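Local structure of bifunctional GH43-CE protein (Bacteroides eggerthii, 6MLY) at residues Met385-Met390 with Gln440-Lys445; Ile419-Gly424 with Ile471-Lys476; Lys445-Phe450 with Tyr458-Leu463. The protein pairs a family 43 glycoside hydrolase, probably acting as a xylan 1,4-beta-xylosidase, with a carbohydrate esterase module in a single chain. One frame throughout, in Å; residues are numbered along the deposited sequence.

Interaction 1: Met385-Met390 with Gln440-Lys445; sequences MDVSGM and QVVYFK
At one end of a concanavalin A-like beta sheet, where strand 378-386 runs out into a turn, Met-385 and Val-387 still hold the start of the antiparallel strand 441-449. Met-385 N donates to Val-442 O (2.8 Å) nearly along the C=O axis. Val-387 N, by contrast, reaches Gln-440 O (3.0 Å) from above the carbonyl plane. Apolar side chains suit the inner face: Met-385 CE meets the edge of the Phe-444 ring, 3.5 Å from CD2, and Val-387 CG1, anti to the carbonyl carbon and beside the backbone N (chi1 -49°), packs on Val-442 CG1 (3.8 Å), the two valines crossing at about a right angle. An alanine in place of Val-387 removes both methyls and would probably open a gap between Val-442 CG1, Gln-440 and Val-410 of the facing sheet. Polar residues take over where the chain turns. Ser-388 OG lies 2.6 Å from Gln-440 OE1 and 2.7 Å from Asp-386 OD1, with one proton for two acceptors. Asp-386 keeps OD2 for a salt bridge with Arg-348. Beyond, Met-390 N bonds to Val-387 O, closing a type I beta turn where two neighbouring antiparallel strands part at the rim of a beta sandwich.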
ATOM      1  N   MET A 385      16.709  -3.345  12.116  1.00 69.42           N
ATOM      2  CA  MET A 385      16.343  -4.214  13.221  1.00 69.27           C
ATOM      3  C   MET A 385      17.564  -5.027  13.662  1.00 70.03           C
ATOM      4  O   MET A 385      18.639  -4.903  13.089  1.00 70.81           O
ATOM      5  CB  MET A 385      15.201  -5.152  12.814  1.00 69.20           C
ATOM      6  CG  MET A 385      14.073  -5.216  13.844  1.00 69.18           C
ATOM      7  SD  MET A 385      12.452  -5.640  13.153  1.00 69.23           S
ATOM      8  CE  MET A 385      12.263  -4.305  11.973  1.00 68.44           C
ATOM      9  N   ASP A 386      17.374  -5.815  14.726  1.00 70.56           N
ATOM     10  CA  ASP A 386      18.351  -6.774  15.239  1.00 71.95           C
ATOM     11  C   ASP A 386      17.571  -7.902  15.929  1.00 72.47           C
ATOM     12  O   ASP A 386      16.924  -7.678  16.965  1.00 73.06           O
ATOM     13  CB  ASP A 386      19.363  -6.103  16.176  1.00 72.06           C
ATOM     14  CG  ASP A 386      20.626  -6.918  16.420  1.00 72.98           C
ATOM     15  OD1 ASP A 386      20.528  -8.162  16.460  1.00 73.87           O
ATOM     16  OD2 ASP A 386      21.699  -6.301  16.574  1.00 73.65           O
ATOM     17  N   VAL A 387      17.668  -9.110  15.358  1.00 73.06           N
ATOM     18  CA  VAL A 387      16.710 -10.201  15.589  1.00 73.28           C
ATOM     19  C   VAL A 387      17.252 -11.219  16.607  1.00 73.77           C
ATOM     20  O   VAL A 387      16.560 -12.186  16.931  1.00 74.39           O
ATOM     21  CB  VAL A 387      16.352 -10.896  14.262  1.00 74.08           C
ATOM     22  CG1 VAL A 387      15.975  -9.887  13.188  1.00 74.00           C
ATOM     23  CG2 VAL A 387      17.475 -11.795  13.773  1.00 75.36           C
ATOM     24  N   SER A 388      18.473 -10.997  17.109  1.00 74.08           N
ATOM     25  CA  SER A 388      19.127 -11.888  18.074  1.00 75.32           C
ATOM     26  C   SER A 388      18.161 -12.292  19.197  1.00 75.90           C
ATOM     27  O   SER A 388      18.131 -13.452  19.597  1.00 77.02           O
ATOM     28  CB  SER A 388      20.357 -11.236  18.642  1.00 75.65           C
ATOM     29  OG  SER A 388      21.051 -10.509  17.636  1.00 75.57           O
ATOM     30  N   GLY A 389      17.382 -11.317  19.693  1.00 75.10           N
ATOM     31  CA  GLY A 389      16.512 -11.471  20.863  1.00 74.59           C
ATOM     32  C   GLY A 389      15.320 -12.384  20.622  1.00 74.34           C
ATOM     33  O   GLY A 389      14.781 -12.955  21.572  1.00 74.70           O
ATOM     34  N   MET A 390      14.907 -12.519  19.356  1.00 74.24           N
ATOM     35  CA  MET A 390      13.661 -13.192  18.986  1.00 74.99           C
ATOM     36  C   MET A 390      13.685 -14.670  19.398  1.00 76.94           C
ATOM     37  O   MET A 390      14.748 -15.297  19.467  1.00 77.12           O
ATOM     38  CB  MET A 390      13.424 -13.109  17.476  1.00 74.07           C
ATOM     39  CG  MET A 390      13.196 -11.701  16.984  1.00 72.91           C
ATOM     40  SD  MET A 390      12.288 -11.696  15.431  1.00 71.92           S
ATOM     41  CE  MET A 390      12.834 -10.126  14.762  1.00 71.63           C
ATOM     42  N   GLN A 440      21.633 -11.221  11.461  1.00 83.44           N
ATOM     43  CA  GLN A 440      20.745 -10.829  12.556  1.00 82.70           C
ATOM     44  C   GLN A 440      20.321  -9.361  12.404  1.00 79.66           C
ATOM     45  O   GLN A 440      19.188  -9.018  12.747  1.00 77.40           O
ATOM     46  CB  GLN A 440      21.403 -11.163  13.893  1.00 84.66           C
ATOM     47  CG  GLN A 440      21.833 -12.621  13.960  1.00 86.84           C
ATOM     48  CD  GLN A 440      21.710 -13.204  15.345  1.00 89.29           C
ATOM     49  OE1 GLN A 440      22.002 -12.548  16.345  1.00 89.08           O
ATOM     50  NE2 GLN A 440      21.287 -14.457  15.405  1.00 91.63           N
ATOM     51  N   VAL A 441      21.210  -8.515  11.867  1.00 78.77           N
ATOM     52  CA  VAL A 441      20.834  -7.174  11.409  1.00 76.81           C
ATOM     53  C   VAL A 441      20.089  -7.311  10.073  1.00 75.81           C
ATOM     54  O   VAL A 441      20.580  -7.943   9.138  1.00 76.72           O
ATOM     55  CB  VAL A 441      22.060  -6.246  11.287  1.00 77.12           C
ATOM     56  CG1 VAL A 441      21.690  -4.894  10.688  1.00 75.43           C
ATOM     57  CG2 VAL A 441      22.762  -6.065  12.626  1.00 77.53           C
ATOM     58  N   VAL A 442      18.896  -6.713  10.009  1.00 74.30           N
ATOM     59  CA  VAL A 442      18.036  -6.740   8.830  1.00 73.17           C
ATOM     60  C   VAL A 442      17.333  -5.376   8.710  1.00 72.40           C
ATOM     61  O   VAL A 442      17.091  -4.692   9.713  1.00 71.90           O
ATOM     62  CB  VAL A 442      17.029  -7.906   8.912  1.00 73.45           C
ATOM     63  CG1 VAL A 442      16.074  -7.749  10.083  1.00 73.80           C
ATOM     64  CG2 VAL A 442      16.250  -8.082   7.620  1.00 72.75           C
ATOM     65  N   TYR A 443      17.022  -4.989   7.470  1.00 71.02           N
ATOM     66  CA  TYR A 443      16.398  -3.713   7.152  1.00 70.16           C
ATOM     67  C   TYR A 443      15.039  -3.980   6.496  1.00 69.99           C
ATOM     68  O   TYR A 443      14.821  -5.052   5.929  1.00 68.48           O
ATOM     69  CB  TYR A 443      17.321  -2.890   6.249  1.00 69.66           C
ATOM     70  CG  TYR A 443      18.647  -2.508   6.861  1.00 70.54           C
ATOM     71  CD1 TYR A 443      19.707  -3.402   6.898  1.00 70.63           C
ATOM     72  CD2 TYR A 443      18.850  -1.247   7.400  1.00 70.08           C
ATOM     73  CE1 TYR A 443      20.926  -3.057   7.462  1.00 71.05           C
ATOM     74  CE2 TYR A 443      20.065  -0.883   7.961  1.00 70.39           C
ATOM     75  CZ  TYR A 443      21.106  -1.791   7.991  1.00 70.66           C
ATOM     76  OH  TYR A 443      22.301  -1.436   8.544  1.00 70.46           O
ATOM     77  N   PHE A 444      14.127  -3.005   6.605  1.00 70.26           N
ATOM     78  CA  PHE A 444      12.804  -3.056   5.967  1.00 70.46           C
ATOM     79  C   PHE A 444      12.393  -1.657   5.498  1.00 71.19           C
ATOM     80  O   PHE A 444      12.829  -0.650   6.055  1.00 70.76           O
ATOM     81  CB  PHE A 444      11.740  -3.618   6.913  1.00 70.21           C
ATOM     82  CG  PHE A 444      11.951  -5.054   7.320  1.00 70.41           C
ATOM     83  CD1 PHE A 444      11.750  -6.087   6.417  1.00 71.04           C
ATOM     84  CD2 PHE A 444      12.350  -5.376   8.606  1.00 70.54           C
ATOM     85  CE1 PHE A 444      11.941  -7.407   6.795  1.00 71.62           C
ATOM     86  CE2 PHE A 444      12.542  -6.697   8.983  1.00 70.86           C
ATOM     87  CZ  PHE A 444      12.335  -7.710   8.077  1.00 71.43           C
ATOM     88  N   LYS A 445      11.535  -1.634   4.472  1.00 71.55           N
ATOM     89  CA  LYS A 445      11.025  -0.419   3.846  1.00 71.93           C
ATOM     90  C   LYS A 445       9.570  -0.677   3.436  1.00 71.69           C
ATOM     91  O   LYS A 445       9.211  -1.790   3.068  1.00 72.11           O
ATOM     92  CB  LYS A 445      11.913  -0.039   2.654  1.00 73.29           C
ATOM     93  CG  LYS A 445      11.547   1.248   1.920  1.00 73.85           C
ATOM     94  CD  LYS A 445      12.718   1.900   1.185  1.00 75.21           C
ATOM     95  CE  LYS A 445      13.153   1.151  -0.059  1.00 75.45           C
ATOM     96  NZ  LYS A 445      14.233   1.859  -0.789  1.00 76.47           N
TER

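Interaction 2: Ile419-Gly424 with Ile471-Lys476; sequences IVMVNG and IGNVLK
Met-421 has CG anti to its backbone N (chi1 156°) and stays extended beyond it, which carries its thioether straight across to the 471-476 segment. Asn-423, two residues on along the same face, also has CG anti to N, whereas the CG of Asn-473 is tucked between its own N and carbonyl carbon (chi1 61°), and the two amides meet. Asn-423 ND2 donates to Asn-473 OD1 (3.2 Å) from above that carbonyl plane, and the amide planes stand 76° apart. At the other end of the Asn-423 amide, OD1 accepts the stronger bond, from Glu-425 N, so both ends have partners, which probably limits rotation. Asparagine suits this buried place because it can give and accept at once. Long and unbranched, the methionine lays Met-421 SD against Gly-472 CA (3.3 Å), and its CE reaches the side chain of Asn-473. Gly-472 has positive phi, and a CB there would run into SD, so glycine fits on both counts; its N bonds to Glu-433 OE1. Toward the start of both segments the contact becomes mainly apolar, with Ile-419 CG2 against Ile-471 CD1 (3.9 Å), while at the far end Leu-475 CD1 lies 3.8 Å from Asn-423 ND2. Strand 418-423 runs between strands 406-411 and 430-436 in one sheet of the sandwich. It faces 469-476, an outermost strand of the other sheet, and Met-421 and Ile-419 also reach Phe-459 and Tyr-461 on the adjacent strand 456-462.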
ATOM      1  N   ILE A 419      12.775 -13.969   6.606  1.00 78.18           N
ATOM      2  CA  ILE A 419      12.164 -12.709   6.216  1.00 77.50           C
ATOM      3  C   ILE A 419      10.848 -13.038   5.502  1.00 78.92           C
ATOM      4  O   ILE A 419      10.830 -13.883   4.619  1.00 82.05           O
ATOM      5  CB  ILE A 419      13.109 -11.885   5.322  1.00 76.73           C
ATOM      6  CG1 ILE A 419      14.395 -11.505   6.060  1.00 76.12           C
ATOM      7  CG2 ILE A 419      12.381 -10.666   4.770  1.00 76.10           C
ATOM      8  CD1 ILE A 419      15.420 -10.812   5.192  1.00 75.47           C
ATOM      9  N   VAL A 420       9.763 -12.360   5.892  1.00 78.83           N
ATOM     10  CA  VAL A 420       8.405 -12.716   5.466  1.00 78.73           C
ATOM     11  C   VAL A 420       7.597 -11.433   5.212  1.00 77.71           C
ATOM     12  O   VAL A 420       7.772 -10.435   5.905  1.00 77.38           O
ATOM     13  CB  VAL A 420       7.728 -13.616   6.524  1.00 79.28           C
ATOM     14  CG1 VAL A 420       6.230 -13.753   6.297  1.00 80.66           C
ATOM     15  CG2 VAL A 420       8.379 -14.989   6.605  1.00 79.09           C
ATOM     16  N   MET A 421       6.737 -11.477   4.185  1.00 77.17           N
ATOM     17  CA  MET A 421       5.642 -10.538   4.001  1.00 76.59           C
ATOM     18  C   MET A 421       4.321 -11.281   4.211  1.00 76.71           C
ATOM     19  O   MET A 421       4.174 -12.422   3.794  1.00 75.89           O
ATOM     20  CB  MET A 421       5.610  -9.926   2.597  1.00 78.05           C
ATOM     21  CG  MET A 421       4.210  -9.449   2.221  1.00 79.89           C
ATOM     22  SD  MET A 421       4.084  -8.532   0.675  1.00 83.48           S
ATOM     23  CE  MET A 421       2.633  -7.536   1.032  1.00 83.77           C
ATOM     24  N   VAL A 422       3.359 -10.585   4.821  1.00 76.29           N
ATOM     25  CA  VAL A 422       1.982 -11.030   4.927  1.00 77.39           C
ATOM     26  C   VAL A 422       1.093  -9.959   4.280  1.00 76.31           C
ATOM     27  O   VAL A 422       1.402  -8.762   4.346  1.00 76.93           O
ATOM     28  CB  VAL A 422       1.598 -11.294   6.397  1.00 78.29           C
ATOM     29  CG1 VAL A 422       0.125 -11.644   6.553  1.00 79.96           C
ATOM     30  CG2 VAL A 422       2.468 -12.373   7.027  1.00 78.15           C
ATOM     31  N   ASN A 423      -0.002 -10.404   3.648  1.00 76.30           N
ATOM     32  CA  ASN A 423      -1.030  -9.519   3.101  1.00 76.17           C
ATOM     33  C   ASN A 423      -2.378  -9.872   3.744  1.00 76.98           C
ATOM     34  O   ASN A 423      -2.962 -10.910   3.436  1.00 77.64           O
ATOM     35  CB  ASN A 423      -1.090  -9.593   1.574  1.00 76.56           C
ATOM     36  CG  ASN A 423      -2.143  -8.687   0.971  1.00 77.01           C
ATOM     37  OD1 ASN A 423      -3.317  -8.780   1.319  1.00 77.47           O
ATOM     38  ND2 ASN A 423      -1.735  -7.824   0.053  1.00 76.89           N
ATOM     39  N   GLY A 424      -2.863  -8.976   4.618  1.00 77.29           N
ATOM     40  CA  GLY A 424      -4.095  -9.173   5.391  1.00 78.42           C
ATOM     41  C   GLY A 424      -5.299  -8.440   4.813  1.00 79.58           C
ATOM     42  O   GLY A 424      -6.241  -8.154   5.549  1.00 80.22           O
ATOM     43  N   ILE A 471       9.895  -7.641  -1.988  1.00 75.99           N
ATOM     44  CA  ILE A 471       9.358  -8.892  -1.445  1.00 76.76           C
ATOM     45  C   ILE A 471       7.830  -8.814  -1.314  1.00 77.53           C
ATOM     46  O   ILE A 471       7.275  -7.845  -0.765  1.00 78.55           O
ATOM     47  CB  ILE A 471      10.023  -9.252  -0.100  1.00 76.85           C
ATOM     48  CG1 ILE A 471       9.376 -10.490   0.533  1.00 77.22           C
ATOM     49  CG2 ILE A 471      10.011  -8.063   0.850  1.00 77.25           C
ATOM     50  CD1 ILE A 471      10.207 -11.143   1.616  1.00 77.81           C
ATOM     51  N   GLY A 472       7.177  -9.882  -1.787  1.00 77.37           N
ATOM     52  CA  GLY A 472       5.742 -10.097  -1.665  1.00 77.07           C
ATOM     53  C   GLY A 472       4.959  -9.306  -2.703  1.00 77.15           C
ATOM     54  O   GLY A 472       5.553  -8.683  -3.623  1.00 77.30           O
ATOM     55  N   ASN A 473       3.618  -9.330  -2.543  1.00 77.37           N
ATOM     56  CA  ASN A 473       2.697  -8.629  -3.448  1.00 77.42           C
ATOM     57  C   ASN A 473       2.548  -7.167  -2.996  1.00 77.57           C
ATOM     58  O   ASN A 473       3.210  -6.715  -2.047  1.00 77.94           O
ATOM     59  CB  ASN A 473       1.345  -9.349  -3.556  1.00 78.12           C
ATOM     60  CG  ASN A 473       0.591  -9.455  -2.247  1.00 78.03           C
ATOM     61  OD1 ASN A 473       0.963  -8.836  -1.254  1.00 77.96           O
ATOM     62  ND2 ASN A 473      -0.470 -10.247  -2.229  1.00 77.92           N
ATOM     63  N   VAL A 474       1.699  -6.432  -3.722  1.00 78.65           N
ATOM     64  CA  VAL A 474       1.271  -5.079  -3.364  1.00 78.36           C
ATOM     65  C   VAL A 474       0.099  -5.189  -2.383  1.00 78.61           C
ATOM     66  O   VAL A 474      -0.738  -6.087  -2.499  1.00 79.75           O
ATOM     67  CB  VAL A 474       0.880  -4.259  -4.612  1.00 79.08           C
ATOM     68  CG1 VAL A 474      -0.416  -4.748  -5.248  1.00 80.06           C
ATOM     69  CG2 VAL A 474       0.780  -2.776  -4.312  1.00 79.31           C
ATOM     70  N   LEU A 475       0.055  -4.257  -1.423  1.00 78.63           N
ATOM     71  CA  LEU A 475      -1.059  -4.126  -0.486  1.00 79.38           C
ATOM     72  C   LEU A 475      -2.053  -3.094  -1.029  1.00 80.54           C
ATOM     73  O   LEU A 475      -1.807  -1.886  -0.927  1.00 82.40           O
ATOM     74  CB  LEU A 475      -0.518  -3.696   0.881  1.00 79.81           C
ATOM     75  CG  LEU A 475      -1.575  -3.482   1.964  1.00 79.89           C
ATOM     76  CD1 LEU A 475      -2.166  -4.813   2.400  1.00 81.34           C
ATOM     77  CD2 LEU A 475      -1.000  -2.729   3.155  1.00 79.14           C
ATOM     78  N   LYS A 476      -3.166  -3.573  -1.598  1.00 80.71           N
ATOM     79  CA  LYS A 476      -4.262  -2.695  -2.035  1.00 82.13           C
ATOM     80  C   LYS A 476      -4.978  -2.136  -0.799  1.00 80.54           C
ATOM     81  O   LYS A 476      -5.962  -2.710  -0.331  1.00 80.22           O
ATOM     82  CB  LYS A 476      -5.247  -3.433  -2.951  1.00 84.37           C
ATOM     83  CG  LYS A 476      -4.712  -3.806  -4.327  1.00 85.73           C
ATOM     84  CD  LYS A 476      -4.050  -2.660  -5.063  1.00 87.66           C
ATOM     85  CE  LYS A 476      -3.816  -2.952  -6.531  1.00 89.05           C
ATOM     86  NZ  LYS A 476      -5.073  -2.929  -7.317  1.00 91.53           N
TER

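Interaction 3: Lys445-Phe450 with Tyr458-Leu463; sequences KAECDF and YFYYSL
Tyr-460 OH donates to Glu-447 OE1 (2.7 Å), approaching from above the carboxylate plane, and the ring and carboxylate planes are 86° apart. Glu-447 OE1 also lies near the plane of two tyrosine rings, at the edge of Tyr-460 and at that of Tyr-458, 3.6 Å from Tyr-458 CD2. Glu-447 CG is anti to the carbonyl carbon (chi1 -62°), and the rest of the chain extends from there toward the hydroxyl. Over one face of the Tyr-460 ring lies Lys-445 CE, 4.2 Å above the plane and offset toward the rim; the ammonium NZ is farther off, so any cation-pi attraction is weak at most. These side chains share a face because they alternate along a beta hairpin, strands 441-449 and 456-462, whose backbones are joined by Glu-447 N to Tyr-458 O (2.8 Å) and Tyr-460 N to Lys-445 O (3.0 Å). On its other face Ala-446 CB rests on Phe-459 CD2 (4.0 Å), a small residue beside a large one where Leu-400 of the facing sheet packs on both. Farther out, Ser-515 OG bonds Glu-447 OE2, which helps to fix the carboxylate, while Arg-518 makes a cation-pi contact with Tyr-460.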
ATOM      1  N   LYS A 445      11.535  -1.634   4.472  1.00 71.55           N
ATOM      2  CA  LYS A 445      11.025  -0.419   3.846  1.00 71.93           C
ATOM      3  C   LYS A 445       9.570  -0.677   3.436  1.00 71.69           C
ATOM      4  O   LYS A 445       9.211  -1.790   3.068  1.00 72.11           O
ATOM      5  CB  LYS A 445      11.913  -0.039   2.654  1.00 73.29           C
ATOM      6  CG  LYS A 445      11.547   1.248   1.920  1.00 73.85           C
ATOM      7  CD  LYS A 445      12.718   1.900   1.185  1.00 75.21           C
ATOM      8  CE  LYS A 445      13.153   1.151  -0.059  1.00 75.45           C
ATOM      9  NZ  LYS A 445      14.233   1.859  -0.789  1.00 76.47           N
ATOM     10  N   ALA A 446       8.736   0.358   3.541  1.00 72.11           N
ATOM     11  CA  ALA A 446       7.338   0.297   3.135  1.00 71.29           C
ATOM     12  C   ALA A 446       6.990   1.590   2.395  1.00 71.48           C
ATOM     13  O   ALA A 446       7.090   2.661   2.973  1.00 72.20           O
ATOM     14  CB  ALA A 446       6.460   0.095   4.345  1.00 71.15           C
ATOM     15  N   GLU A 447       6.616   1.465   1.117  1.00 72.21           N
ATOM     16  CA  GLU A 447       6.270   2.597   0.258  1.00 73.06           C
ATOM     17  C   GLU A 447       4.745   2.735   0.192  1.00 73.15           C
ATOM     18  O   GLU A 447       4.019   1.759   0.382  1.00 73.01           O
ATOM     19  CB  GLU A 447       6.833   2.412  -1.152  1.00 73.63           C
ATOM     20  CG  GLU A 447       8.350   2.328  -1.209  1.00 74.22           C
ATOM     21  CD  GLU A 447       8.932   2.486  -2.604  1.00 75.64           C
ATOM     22  OE1 GLU A 447       8.592   1.657  -3.478  1.00 75.15           O
ATOM     23  OE2 GLU A 447       9.708   3.449  -2.813  1.00 76.59           O
ATOM     24  N   CYS A 448       4.289   3.964  -0.081  1.00 74.09           N
ATOM     25  CA  CYS A 448       2.872   4.310  -0.200  1.00 74.40           C
ATOM     26  C   CYS A 448       2.668   5.246  -1.397  1.00 74.66           C
ATOM     27  O   CYS A 448       3.300   6.306  -1.476  1.00 75.22           O
ATOM     28  CB  CYS A 448       2.358   5.024   1.048  1.00 75.21           C
ATOM     29  SG  CYS A 448       2.298   3.987   2.539  1.00 76.23           S
ATOM     30  N   ASP A 449       1.788   4.842  -2.318  1.00 75.19           N
ATOM     31  CA  ASP A 449       1.363   5.694  -3.423  1.00 75.68           C
ATOM     32  C   ASP A 449      -0.128   5.991  -3.247  1.00 77.11           C
ATOM     33  O   ASP A 449      -0.975   5.125  -3.492  1.00 77.60           O
ATOM     34  CB  ASP A 449       1.659   5.076  -4.797  1.00 76.28           C
ATOM     35  CG  ASP A 449       1.549   6.075  -5.940  1.00 76.80           C
ATOM     36  OD1 ASP A 449       1.569   7.286  -5.653  1.00 77.81           O
ATOM     37  OD2 ASP A 449       1.437   5.646  -7.104  1.00 78.94           O
ATOM     38  N   PHE A 450      -0.417   7.213  -2.785  1.00 76.01           N
ATOM     39  CA  PHE A 450      -1.771   7.734  -2.661  1.00 76.59           C
ATOM     40  C   PHE A 450      -2.117   8.582  -3.896  1.00 77.72           C
ATOM     41  O   PHE A 450      -3.282   8.896  -4.106  1.00 80.03           O
ATOM     42  CB  PHE A 450      -1.918   8.524  -1.354  1.00 75.71           C
ATOM     43  CG  PHE A 450      -1.587   7.739  -0.104  1.00 74.47           C
ATOM     44  CD1 PHE A 450      -2.439   6.745   0.360  1.00 74.18           C
ATOM     45  CD2 PHE A 450      -0.421   7.985   0.608  1.00 73.54           C
ATOM     46  CE1 PHE A 450      -2.137   6.021   1.506  1.00 73.30           C
ATOM     47  CE2 PHE A 450      -0.121   7.261   1.754  1.00 72.81           C
ATOM     48  CZ  PHE A 450      -0.977   6.279   2.199  1.00 72.58           C
ATOM     49  N   TYR A 458       3.955  -0.992  -1.289  1.00 75.40           N
ATOM     50  CA  TYR A 458       5.039  -1.899  -1.671  1.00 75.31           C
ATOM     51  C   TYR A 458       5.965  -2.110  -0.467  1.00 74.12           C
ATOM     52  O   TYR A 458       6.390  -1.144   0.169  1.00 73.62           O
ATOM     53  CB  TYR A 458       5.851  -1.337  -2.845  1.00 74.65           C
ATOM     54  CG  TYR A 458       5.047  -0.722  -3.964  1.00 74.72           C
ATOM     55  CD1 TYR A 458       4.040  -1.428  -4.606  1.00 74.87           C
ATOM     56  CD2 TYR A 458       5.317   0.566  -4.405  1.00 75.22           C
ATOM     57  CE1 TYR A 458       3.308  -0.863  -5.641  1.00 75.71           C
ATOM     58  CE2 TYR A 458       4.594   1.146  -5.436  1.00 75.73           C
ATOM     59  CZ  TYR A 458       3.585   0.431  -6.057  1.00 76.07           C
ATOM     60  OH  TYR A 458       2.881   1.016  -7.072  1.00 76.66           O
ATOM     61  N   PHE A 459       6.286  -3.377  -0.178  1.00 74.73           N
ATOM     62  CA  PHE A 459       7.222  -3.738   0.887  1.00 75.15           C
ATOM     63  C   PHE A 459       8.534  -4.250   0.286  1.00 75.37           C
ATOM     64  O   PHE A 459       8.535  -4.894  -0.765  1.00 76.28           O
ATOM     65  CB  PHE A 459       6.612  -4.800   1.802  1.00 76.37           C
ATOM     66  CG  PHE A 459       5.364  -4.350   2.516  1.00 76.39           C
ATOM     67  CD1 PHE A 459       4.114  -4.551   1.953  1.00 77.85           C
ATOM     68  CD2 PHE A 459       5.439  -3.716   3.748  1.00 76.54           C
ATOM     69  CE1 PHE A 459       2.967  -4.132   2.613  1.00 77.63           C
ATOM     70  CE2 PHE A 459       4.290  -3.299   4.405  1.00 76.48           C
ATOM     71  CZ  PHE A 459       3.055  -3.507   3.836  1.00 76.91           C
ATOM     72  N   TYR A 460       9.639  -3.949   0.979  1.00 73.90           N
ATOM     73  CA  TYR A 460      10.976  -4.428   0.643  1.00 73.92           C
ATOM     74  C   TYR A 460      11.670  -4.907   1.925  1.00 72.95           C
ATOM     75  O   TYR A 460      11.253  -4.540   3.032  1.00 72.99           O
ATOM     76  CB  TYR A 460      11.839  -3.325   0.022  1.00 74.50           C
ATOM     77  CG  TYR A 460      11.279  -2.609  -1.182  1.00 74.13           C
ATOM     78  CD1 TYR A 460      11.880  -2.729  -2.426  1.00 74.32           C
ATOM     79  CD2 TYR A 460      10.190  -1.761  -1.073  1.00 74.13           C
ATOM     80  CE1 TYR A 460      11.396  -2.055  -3.535  1.00 74.02           C
ATOM     81  CE2 TYR A 460       9.691  -1.083  -2.174  1.00 74.09           C
ATOM     82  CZ  TYR A 460      10.297  -1.229  -3.409  1.00 74.08           C
ATOM     83  OH  TYR A 460       9.810  -0.557  -4.490  1.00 74.46           O
ATOM     84  N   TYR A 461      12.731  -5.711   1.757  1.00 72.30           N
ATOM     85  CA  TYR A 461      13.693  -6.000   2.825  1.00 71.46           C
ATOM     86  C   TYR A 461      15.095  -5.638   2.322  1.00 71.29           C
ATOM     87  O   TYR A 461      15.253  -5.221   1.182  1.00 71.51           O
ATOM     88  CB  TYR A 461      13.572  -7.450   3.302  1.00 72.59           C
ATOM     89  CG  TYR A 461      14.212  -8.490   2.417  1.00 73.80           C
ATOM     90  CD1 TYR A 461      15.554  -8.815   2.545  1.00 75.19           C
ATOM     91  CD2 TYR A 461      13.469  -9.184   1.475  1.00 74.79           C
ATOM     92  CE1 TYR A 461      16.146  -9.779   1.743  1.00 76.40           C
ATOM     93  CE2 TYR A 461      14.042 -10.155   0.668  1.00 75.78           C
ATOM     94  CZ  TYR A 461      15.387 -10.456   0.804  1.00 76.06           C
ATOM     95  OH  TYR A 461      15.966 -11.406   0.015  1.00 76.62           O
ATOM     96  N   SER A 462      16.092  -5.771   3.200  1.00 71.16           N
ATOM     97  CA  SER A 462      17.480  -5.480   2.867  1.00 71.86           C
ATOM     98  C   SER A 462      18.405  -5.989   3.984  1.00 72.94           C
ATOM     99  O   SER A 462      18.029  -5.970   5.152  1.00 73.23           O
ATOM    100  CB  SER A 462      17.667  -4.009   2.592  1.00 71.67           C
ATOM    101  OG  SER A 462      19.041  -3.678   2.464  1.00 72.70           O
ATOM    102  N   LEU A 463      19.606  -6.452   3.600  1.00 75.32           N
ATOM    103  CA  LEU A 463      20.621  -6.987   4.521  1.00 76.61           C
ATOM    104  C   LEU A 463      21.753  -5.967   4.705  1.00 77.90           C
ATOM    105  O   LEU A 463      22.751  -6.257   5.362  1.00 79.10           O
ATOM    106  CB  LEU A 463      21.171  -8.296   3.941  1.00 77.36           C
ATOM    107  CG  LEU A 463      20.132  -9.310   3.459  1.00 77.03           C
ATOM    108  CD1 LEU A 463      20.799 -10.615   3.055  1.00 77.49           C
ATOM    109  CD2 LEU A 463      19.078  -9.570   4.522  1.00 77.41           C
TER

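Overall arrangement
Interactions 1 and 3 follow one another along strand 441-449 and share Lys-445; their centres are about 16 Å apart, and Tyr-443 N to Ser-462 O (2.7 Å), a probable hydrogen bond, carries the hairpin pairing back into interaction 1. Interaction 2 instead spans the two sheets, and the hairpin of interaction 3 is nested in the loop it closes. With centres about 10 Å apart, these two meet where Met-421 CE touches Phe-459 CD1 (3.5 Å). Ile-419 CD1 also reaches back to interaction 1, 3.7 Å from Val-442 CG2. All three build the concanavalin A-like sandwich, away from the sodium ion and the glycosidase site, where Asp-143 is predicted to orient the proton donor Glu-200, itself not modelled.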